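Local coordinates for protein HAD family phosphatase (PDB 2ODA) that is of uncertain function but adopts the parallel-sheet fold of the haloacid dehalogenase (HAD) superfamily, with a sequence that departs from the catalytic signature usual in its phosphatases, at residues 43-48 with 75-80; 8-13 with 94-99; 135-140 with 158-163. All coordinates share one frame; numbering follows the deposited sequence.

Contact 1 (43-48 with 75-80); sequences NALKAL and DWMIAA
The benzo end of the Trp76 indole meets helix 41-51 with its edge: Leu45 CD2 lies near the ring plane, 3.9 Å from Trp76 CZ2. Leu48 adds a looser contact, its CB 4.2 Å from Trp76 CH2. The same end of the indole also brushes the helix backbone, Trp76 CZ2 standing 3.9 Å from Leu45 O. No hydrogen bond joins the two segments; the indole meets the helix through van der Waals contacts. Its CG sits between the backbone N and the carbonyl carbon (chi1 69°), an orientation that projects the indole from the chain toward the helix.

The same Leu45 methyl also meets Met77, a selenomethionine: Leu45 CD2 is 3.8 Å from Met77 CE, so one methyl group touches both the tryptophan edge and the end of the selenoether chain. Met77 runs straight as far as its selenium and then bends (chi3 -54°), which turns CE toward the leucine. Leu45 crosses both of these side chains at roughly right angles.

The surroundings extend the apolar seam. Trp76 and Met77 also rest on Cys55 of strand 55-58, Leu45 on Val73, and Leu48 on Met53; the indole touches Arg49 as well, one residue after Leu48. Farther along the same segment, Ile78 is hydrogen-bonded through its backbone to Cys55 and Trp57, and Ala80 to Trp57, attaching the short strand 78-79 to the sheet. The arrangement joins a helix on one face of a parallel sheet to the chain entering its edge strand, as expected of the Rossmann-like α/β core of HAD proteins.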
loop_
_atom_site.group_PDB
_atom_site.type_symbol
_atom_site.label_atom_id
_atom_site.label_comp_id
_atom_site.label_asym_id
_atom_site.label_seq_id
_atom_site.Cartn_x
_atom_site.Cartn_y
_atom_site.Cartn_z
ATOM N N ASN B 43 -0.326 -28.722 6.071
ATOM C CA ASN B 43 -1.779 -28.706 5.924
ATOM C C ASN B 43 -2.244 -27.358 5.318
ATOM O O ASN B 43 -2.935 -27.329 4.279
ATOM C CB ASN B 43 -2.399 -28.974 7.319
ATOM C CG ASN B 43 -3.902 -29.209 7.289
ATOM O OD1 ASN B 43 -4.637 -28.480 6.642
ATOM N ND2 ASN B 43 -4.365 -30.219 8.036
ATOM N N ALA B 44 -1.865 -26.245 5.959
ATOM C CA ALA B 44 -2.263 -24.920 5.443
ATOM C C ALA B 44 -1.761 -24.701 4.011
ATOM O O ALA B 44 -2.496 -24.194 3.152
ATOM C CB ALA B 44 -1.744 -23.793 6.367
ATOM N N LEU B 45 -0.499 -25.054 3.757
ATOM C CA LEU B 45 0.124 -24.755 2.463
ATOM C C LEU B 45 -0.398 -25.633 1.328
ATOM O O LEU B 45 -0.436 -25.182 0.187
ATOM C CB LEU B 45 1.640 -24.823 2.545
ATOM C CG LEU B 45 2.291 -23.797 3.487
ATOM C CD1 LEU B 45 3.795 -24.039 3.465
ATOM C CD2 LEU B 45 1.947 -22.351 3.094
ATOM N N LYS B 46 -0.814 -26.864 1.627
ATOM C CA LYS B 46 -1.472 -27.681 0.589
ATOM C C LYS B 46 -2.741 -27.022 0.096
ATOM O O LYS B 46 -2.909 -26.899 -1.115
ATOM C CB LYS B 46 -1.767 -29.113 1.031
ATOM C CG LYS B 46 -2.613 -29.832 -0.034
ATOM C CD LYS B 46 -2.660 -31.338 0.160
ATOM C CE LYS B 46 -3.605 -31.936 -0.923
ATOM N NZ LYS B 46 -3.001 -31.849 -2.271
ATOM N N ALA B 47 -3.602 -26.578 1.025
ATOM C CA ALA B 47 -4.866 -25.918 0.683
ATOM C C ALA B 47 -4.603 -24.692 -0.170
ATOM O O ALA B 47 -5.239 -24.511 -1.226
ATOM C CB ALA B 47 -5.635 -25.538 1.937
ATOM N N LEU B 48 -3.622 -23.886 0.240
ATOM C CA LEU B 48 -3.316 -22.645 -0.476
ATOM C C LEU B 48 -2.725 -22.900 -1.856
ATOM O O LEU B 48 -3.124 -22.269 -2.851
ATOM C CB LEU B 48 -2.373 -21.755 0.348
ATOM C CG LEU B 48 -2.934 -21.230 1.659
ATOM C CD1 LEU B 48 -1.803 -20.499 2.445
ATOM C CD2 LEU B 48 -4.157 -20.321 1.412
ATOM N N ASP B 75 9.284 -24.408 -4.258
ATOM C CA ASP B 75 8.645 -25.076 -5.398
ATOM C C ASP B 75 7.567 -24.141 -6.003
ATOM O O ASP B 75 7.314 -24.188 -7.203
ATOM C CB ASP B 75 7.974 -26.405 -4.962
ATOM C CG ASP B 75 8.963 -27.579 -4.774
ATOM O OD1 ASP B 75 9.903 -27.757 -5.575
ATOM O OD2 ASP B 75 8.770 -28.371 -3.813
ATOM N N TRP B 76 6.941 -23.285 -5.181
ATOM C CA TRP B 76 5.748 -22.563 -5.625
ATOM C C TRP B 76 5.582 -21.172 -5.026
ATOM O O TRP B 76 4.843 -20.337 -5.558
ATOM C CB TRP B 76 4.512 -23.411 -5.326
ATOM C CG TRP B 76 4.230 -23.538 -3.850
ATOM C CD1 TRP B 76 4.887 -24.335 -2.938
ATOM C CD2 TRP B 76 3.238 -22.822 -3.117
ATOM N NE1 TRP B 76 4.353 -24.154 -1.680
ATOM C CE2 TRP B 76 3.331 -23.236 -1.765
ATOM C CE3 TRP B 76 2.267 -21.863 -3.469
ATOM C CZ2 TRP B 76 2.481 -22.731 -0.772
ATOM C CZ3 TRP B 76 1.423 -21.366 -2.477
ATOM C CH2 TRP B 76 1.537 -21.808 -1.147
HETATM N N MSE B 77 6.228 -20.917 -3.891
HETATM C CA MSE B 77 6.053 -19.629 -3.244
HETATM C C MSE B 77 7.158 -18.679 -3.671
HETATM O O MSE B 77 8.329 -19.058 -3.701
HETATM C CB MSE B 77 5.998 -19.767 -1.710
HETATM C CG MSE B 77 5.476 -18.520 -1.029
HETATM SE SE MSE B 77 5.486 -18.651 0.917
HETATM C CE MSE B 77 4.482 -20.306 1.093
ATOM N N ILE B 78 6.760 -17.452 -3.988
ATOM C CA ILE B 78 7.642 -16.360 -4.410
ATOM C C ILE B 78 8.501 -15.867 -3.241
ATOM O O ILE B 78 7.989 -15.720 -2.142
ATOM C CB ILE B 78 6.751 -15.173 -4.964
ATOM C CG1 ILE B 78 5.917 -15.620 -6.184
ATOM C CG2 ILE B 78 7.566 -13.901 -5.253
ATOM C CD1 ILE B 78 6.683 -16.375 -7.281
ATOM N N ALA B 79 9.799 -15.637 -3.465
ATOM C CA ALA B 79 10.606 -14.889 -2.510
ATOM C C ALA B 79 10.392 -13.385 -2.741
ATOM O O ALA B 79 10.732 -12.878 -3.806
ATOM C CB ALA B 79 12.073 -15.247 -2.677
ATOM N N ALA B 80 9.818 -12.675 -1.775
ATOM C CA ALA B 80 9.641 -11.208 -1.926
ATOM C C ALA B 80 10.981 -10.469 -2.047
ATOM O O ALA B 80 11.932 -10.752 -1.294
ATOM C CB ALA B 80 8.818 -10.641 -0.787
#

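Contact 2 (8-13 with 94-99); sequences ALLFGL and WMALMA
Leu10 projects from strand 9-12 onto the helix 91-99 and meets Ala96 and Leu97 there with its two methyl groups. Leu10 CD2 packs 3.7 Å from Ala96 CB, the shortest approach between the segments. Both Leu10 methyls share one partner on Leu97: its CD2 is 3.9 Å from Leu10 CD1 and equally far from Leu10 CD2, so the methyl of one leucine rests against the fork of the other. The two side chains cross at about a right angle. Leu97 does not leave its helix aimed at the strand; with CG anti to the carbonyl carbon (chi1 -61°) it swings its branched end inward. Ala8, two residues earlier and pointing to the same side as Leu10, adds a looser touch, its CB 4.2 Å from Leu97 CD2.

Backbone bonds to Val109 and Ile111 hold Leu10 in the sheet, while its neighbours Leu9 and Phe11 pair with Ala56 of strand 55-58. Ile58 and Leu126 pack further against the Leu10 side chain, and Ile58 also touches Ala96. On the helix, Trp94 NE1 is hydrogen-bonded to Ala124 O, and the Trp94 ring stacks on Trp94 of the second subunit, which places this helix at the dimer interface.

All four touching residues are buried. In HAD enzymes the end of this first strand normally bears the nucleophilic aspartate; Gly12 probably occupies that position here. Packing of Leu10 and Ala8 against Ala96 and Leu97 thus seats helix 91-99 on one of the two central strands of the HAD α/β core.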
loop_
_atom_site.group_PDB
_atom_site.type_symbol
_atom_site.label_atom_id
_atom_site.label_comp_id
_atom_site.label_asym_id
_atom_site.label_seq_id
_atom_site.Cartn_x
_atom_site.Cartn_y
_atom_site.Cartn_z
ATOM N N ALA B 8 -4.062 -12.130 -2.141
ATOM C CA ALA B 8 -2.669 -12.524 -1.940
ATOM C C ALA B 8 -2.430 -12.712 -0.444
ATOM O O ALA B 8 -3.071 -12.046 0.371
ATOM C CB ALA B 8 -1.721 -11.463 -2.489
ATOM N N LEU B 9 -1.501 -13.602 -0.117
ATOM C CA LEU B 9 -1.046 -13.797 1.245
ATOM C C LEU B 9 0.465 -13.637 1.321
ATOM O O LEU B 9 1.219 -14.187 0.494
ATOM C CB LEU B 9 -1.467 -15.170 1.792
ATOM C CG LEU B 9 -2.956 -15.551 1.811
ATOM C CD1 LEU B 9 -3.124 -16.995 2.290
ATOM C CD2 LEU B 9 -3.754 -14.615 2.720
ATOM N N LEU B 10 0.904 -12.867 2.312
ATOM C CA LEU B 10 2.332 -12.685 2.608
ATOM C C LEU B 10 2.662 -13.411 3.886
ATOM O O LEU B 10 1.884 -13.332 4.838
ATOM C CB LEU B 10 2.641 -11.202 2.787
ATOM C CG LEU B 10 2.212 -10.313 1.612
ATOM C CD1 LEU B 10 2.620 -8.861 1.918
ATOM C CD2 LEU B 10 2.817 -10.799 0.272
ATOM N N PHE B 11 3.811 -14.098 3.925
ATOM C CA PHE B 11 4.236 -14.829 5.130
ATOM C C PHE B 11 5.641 -14.430 5.525
ATOM O O PHE B 11 6.525 -14.348 4.682
ATOM C CB PHE B 11 4.304 -16.341 4.856
ATOM C CG PHE B 11 2.983 -16.991 4.624
ATOM C CD1 PHE B 11 2.450 -17.074 3.336
ATOM C CD2 PHE B 11 2.293 -17.579 5.676
ATOM C CE1 PHE B 11 1.215 -17.719 3.116
ATOM C CE2 PHE B 11 1.070 -18.237 5.464
ATOM C CZ PHE B 11 0.545 -18.305 4.176
ATOM N N GLY B 12 5.875 -14.217 6.811
ATOM C CA GLY B 12 7.265 -14.264 7.288
ATOM C C GLY B 12 7.850 -15.647 6.970
ATOM O O GLY B 12 7.126 -16.633 6.905
ATOM N N LEU B 13 9.160 -15.735 6.788
ATOM C CA LEU B 13 9.781 -17.026 6.589
ATOM C C LEU B 13 10.209 -17.676 7.915
ATOM O O LEU B 13 9.529 -18.593 8.418
ATOM C CB LEU B 13 10.928 -16.918 5.564
ATOM C CG LEU B 13 11.634 -18.231 5.180
ATOM C CD1 LEU B 13 10.728 -19.238 4.384
ATOM C CD2 LEU B 13 12.897 -17.885 4.414
ATOM N N TRP B 94 4.761 -3.881 0.534
ATOM C CA TRP B 94 4.392 -3.385 -0.786
ATOM C C TRP B 94 5.203 -4.036 -1.882
ATOM O O TRP B 94 4.658 -4.421 -2.927
ATOM C CB TRP B 94 4.546 -1.875 -0.850
ATOM C CG TRP B 94 3.514 -1.147 -0.046
ATOM C CD1 TRP B 94 2.268 -1.595 0.326
ATOM C CD2 TRP B 94 3.623 0.192 0.437
ATOM N NE1 TRP B 94 1.607 -0.602 1.041
ATOM C CE2 TRP B 94 2.422 0.498 1.120
ATOM C CE3 TRP B 94 4.631 1.158 0.383
ATOM C CZ2 TRP B 94 2.195 1.755 1.722
ATOM C CZ3 TRP B 94 4.404 2.411 0.982
ATOM C CH2 TRP B 94 3.208 2.682 1.660
HETATM N N MSE B 95 6.505 -4.192 -1.647
HETATM C CA MSE B 95 7.337 -4.834 -2.650
HETATM C C MSE B 95 6.973 -6.286 -2.916
HETATM O O MSE B 95 7.020 -6.730 -4.051
HETATM C CB MSE B 95 8.811 -4.648 -2.344
HETATM C CG MSE B 95 9.263 -3.315 -2.840
HETATM SE SE MSE B 95 11.040 -2.929 -2.197
HETATM C CE MSE B 95 11.968 -4.349 -3.096
ATOM N N ALA B 96 6.566 -7.003 -1.872
ATOM C CA ALA B 96 6.084 -8.361 -2.000
ATOM C C ALA B 96 4.801 -8.406 -2.811
ATOM O O ALA B 96 4.641 -9.270 -3.684
ATOM C CB ALA B 96 5.838 -8.951 -0.627
ATOM N N LEU B 97 3.862 -7.505 -2.514
ATOM C CA LEU B 97 2.614 -7.451 -3.307
ATOM C C LEU B 97 2.892 -7.175 -4.796
ATOM O O LEU B 97 2.301 -7.797 -5.688
ATOM C CB LEU B 97 1.620 -6.440 -2.700
ATOM C CG LEU B 97 1.140 -6.703 -1.264
ATOM C CD1 LEU B 97 0.257 -5.532 -0.800
ATOM C CD2 LEU B 97 0.388 -8.065 -1.181
HETATM N N MSE B 98 3.793 -6.239 -5.072
HETATM C CA MSE B 98 4.199 -5.955 -6.452
HETATM C C MSE B 98 4.815 -7.146 -7.170
HETATM O O MSE B 98 4.532 -7.380 -8.354
HETATM C CB MSE B 98 5.126 -4.743 -6.496
HETATM C CG MSE B 98 4.361 -3.467 -6.162
HETATM SE SE MSE B 98 5.541 -1.920 -6.260
HETATM C CE MSE B 98 6.118 -1.847 -4.486
ATOM N N ALA B 99 5.622 -7.913 -6.441
ATOM C CA ALA B 99 6.224 -9.146 -6.953
ATOM C C ALA B 99 5.167 -10.176 -7.329
ATOM O O ALA B 99 5.406 -11.013 -8.194
ATOM C CB ALA B 99 7.212 -9.732 -5.928
#

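Contact 3 (135-140 with 158-163)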
loop_
_atom_site.group_PDB
_atom_site.type_symbol
_atom_site.label_atom_id
_atom_site.label_comp_id
_atom_site.label_asym_id
_atom_site.label_seq_id
_atom_site.Cartn_x
_atom_site.Cartn_y
_atom_site.Cartn_z
ATOM N N GLY B 135 7.113 -17.729 17.009
ATOM C CA GLY B 135 7.815 -16.483 16.676
ATOM C C GLY B 135 8.833 -16.062 17.720
ATOM O O GLY B 135 8.982 -16.740 18.741
ATOM N N PRO B 136 9.507 -14.907 17.505
ATOM C CA PRO B 136 10.576 -14.463 18.417
ATOM C C PRO B 136 10.143 -14.104 19.848
ATOM O O PRO B 136 10.971 -14.141 20.763
ATOM C CB PRO B 136 11.186 -13.234 17.686
ATOM C CG PRO B 136 10.064 -12.700 16.860
ATOM C CD PRO B 136 9.295 -13.952 16.401
ATOM N N LEU B 137 8.870 -13.767 20.062
ATOM C CA LEU B 137 8.379 -13.461 21.413
ATOM C C LEU B 137 8.360 -14.713 22.280
ATOM O O LEU B 137 8.449 -14.636 23.512
ATOM C CB LEU B 137 6.981 -12.866 21.379
ATOM C CG LEU B 137 6.893 -11.464 20.794
ATOM C CD1 LEU B 137 5.435 -11.109 20.514
ATOM C CD2 LEU B 137 7.518 -10.466 21.756
ATOM N N CYS B 138 8.236 -15.862 21.632
ATOM C CA CYS B 138 8.458 -17.141 22.304
ATOM C C CYS B 138 9.945 -17.540 22.207
ATOM O O CYS B 138 10.576 -17.826 23.218
ATOM C CB CYS B 138 7.527 -18.214 21.712
ATOM S SG CYS B 138 5.757 -17.754 21.822
ATOM N N GLY B 139 10.489 -17.569 20.995
ATOM C CA GLY B 139 11.922 -17.715 20.789
ATOM C C GLY B 139 12.502 -19.038 21.279
ATOM O O GLY B 139 13.673 -19.100 21.649
ATOM N N LEU B 140 11.692 -20.095 21.303
ATOM C CA LEU B 140 12.202 -21.385 21.739
ATOM C C LEU B 140 12.217 -22.388 20.588
ATOM O O LEU B 140 11.256 -22.468 19.796
ATOM C CB LEU B 140 11.392 -21.924 22.919
ATOM C CG LEU B 140 11.376 -21.115 24.224
ATOM C CD1 LEU B 140 10.520 -21.864 25.239
ATOM C CD2 LEU B 140 12.782 -20.962 24.738
ATOM N N ALA B 158 -0.239 -17.075 25.559
ATOM C CA ALA B 158 -1.051 -15.974 26.051
ATOM C C ALA B 158 -0.268 -14.643 26.100
ATOM O O ALA B 158 -0.790 -13.597 25.724
ATOM C CB ALA B 158 -1.666 -16.330 27.423
ATOM N N GLN B 159 0.994 -14.685 26.539
ATOM C CA GLN B 159 1.829 -13.472 26.577
ATOM C C GLN B 159 2.087 -12.908 25.180
ATOM O O GLN B 159 1.911 -11.701 24.958
ATOM C CB GLN B 159 3.157 -13.716 27.306
ATOM C CG GLN B 159 2.940 -13.794 28.789
ATOM C CD GLN B 159 4.109 -14.389 29.561
ATOM O OE1 GLN B 159 5.061 -14.946 28.982
ATOM N NE2 GLN B 159 4.026 -14.298 30.881
ATOM N N ALA B 160 2.508 -13.774 24.260
ATOM C CA ALA B 160 2.700 -13.398 22.837
ATOM C C ALA B 160 1.428 -12.856 22.187
ATOM O O ALA B 160 1.492 -11.882 21.431
ATOM C CB ALA B 160 3.216 -14.589 22.026
ATOM N N THR B 161 0.298 -13.506 22.473
ATOM C CA THR B 161 -1.022 -13.117 21.947
ATOM C C THR B 161 -1.398 -11.693 22.380
ATOM O O THR B 161 -1.821 -10.862 21.558
ATOM C CB THR B 161 -2.134 -14.163 22.335
ATOM O OG1 THR B 161 -1.831 -15.432 21.738
ATOM C CG2 THR B 161 -3.510 -13.710 21.849
ATOM N N LEU B 162 -1.212 -11.385 23.659
ATOM C CA LEU B 162 -1.498 -10.035 24.109
ATOM C C LEU B 162 -0.609 -8.941 23.494
ATOM O O LEU B 162 -1.106 -7.892 23.132
ATOM C CB LEU B 162 -1.556 -9.953 25.640
ATOM C CG LEU B 162 -2.720 -10.747 26.259
ATOM C CD1 LEU B 162 -2.720 -10.501 27.769
ATOM C CD2 LEU B 162 -4.066 -10.346 25.657
ATOM N N LYS B 163 0.693 -9.192 23.399
ATOM C CA LYS B 163 1.637 -8.300 22.726
ATOM C C LYS B 163 1.276 -8.080 21.259
ATOM O O LYS B 163 1.304 -6.953 20.766
ATOM C CB LYS B 163 3.067 -8.848 22.873
ATOM C CG LYS B 163 3.582 -8.655 24.330
ATOM C CD LYS B 163 4.899 -9.374 24.542
ATOM C CE LYS B 163 5.312 -9.397 26.024
ATOM N NZ LYS B 163 6.599 -10.139 26.145
#
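Gly135 O collects two backbone N-H groups, and the turn it closes presents Leu137 and Cys138 to Ala160 and Lys163 of helix 150-167. The firmer bond comes from Gly139 N, 2.8 Å from Gly135 O; that from Cys138 N to the same oxygen is weak. Residues 136-138 have helical backbone angles, and Gly139 leaves the turn with positive phi (64°). This alpha-turn, closed by the bond from Gly139 N to Gly135 O, belongs to the loop that follows strand 127-131 in the parallel α/β core of the HAD fold, and its neighbour is the long helix that leads on to strand 171-173.

Across the contact the forces are apolar. Ala160 is the buried centre: its CB lies 4.1 Å from Cys138 SG and 4.2 Å from Leu137 CB, so the small side chain lets the turn come close to the helix, with the CA atoms of Leu137 and Ala160 only 5.9 Å apart. The sulfur makes no hydrogen bond across the contact and acts as a bulky apolar atom against the alanine methyl.

Around the contact, Pro115 at the start of helix 115-123 touches Leu137 and Pro136, and Pro136 also meets Asp114, which follows strand 109-112 in a loop that carries acidic motif residues in many HAD enzymes. On the helix, Thr161 OG1 is hydrogen-bonded to Arg157 O one turn earlier, and its side chain packs on Ala132.

Lys163 belongs to the solvent-exposed margin, and its aliphatic part does the touching. The chain is extended beyond CG and crosses Leu137 at a slant: Leu137 CD1 meets Lys163 CB at 4.0 Å, and Leu137 CD2 meets Lys163 CD at 4.0 Å.

How the contacts relate
The helices of contacts 1 and 2 lie on the two faces of one parallel sheet; the contacts touch, their centres 12 Å apart. From the helix of contact 1, Leu48 CD2 reaches Leu9 CD1 at 3.6 Å, on the face turned from helix 91-99. Ala80 CB also approaches Ala96 CB to 3.4 Å. Contact 1 is nested within the loop closed by contact 2. Contact 3 is separate, its centre about 24 Å from that of contact 1 and 23 Å from that of contact 2. Gly12 in contact 2 marks the probable active-site end of the first strand; Pro136 of contact 3 packs on Asp114, in a loop usually carrying acidic site residues in HAD enzymes, so contact 3 probably borders the same region.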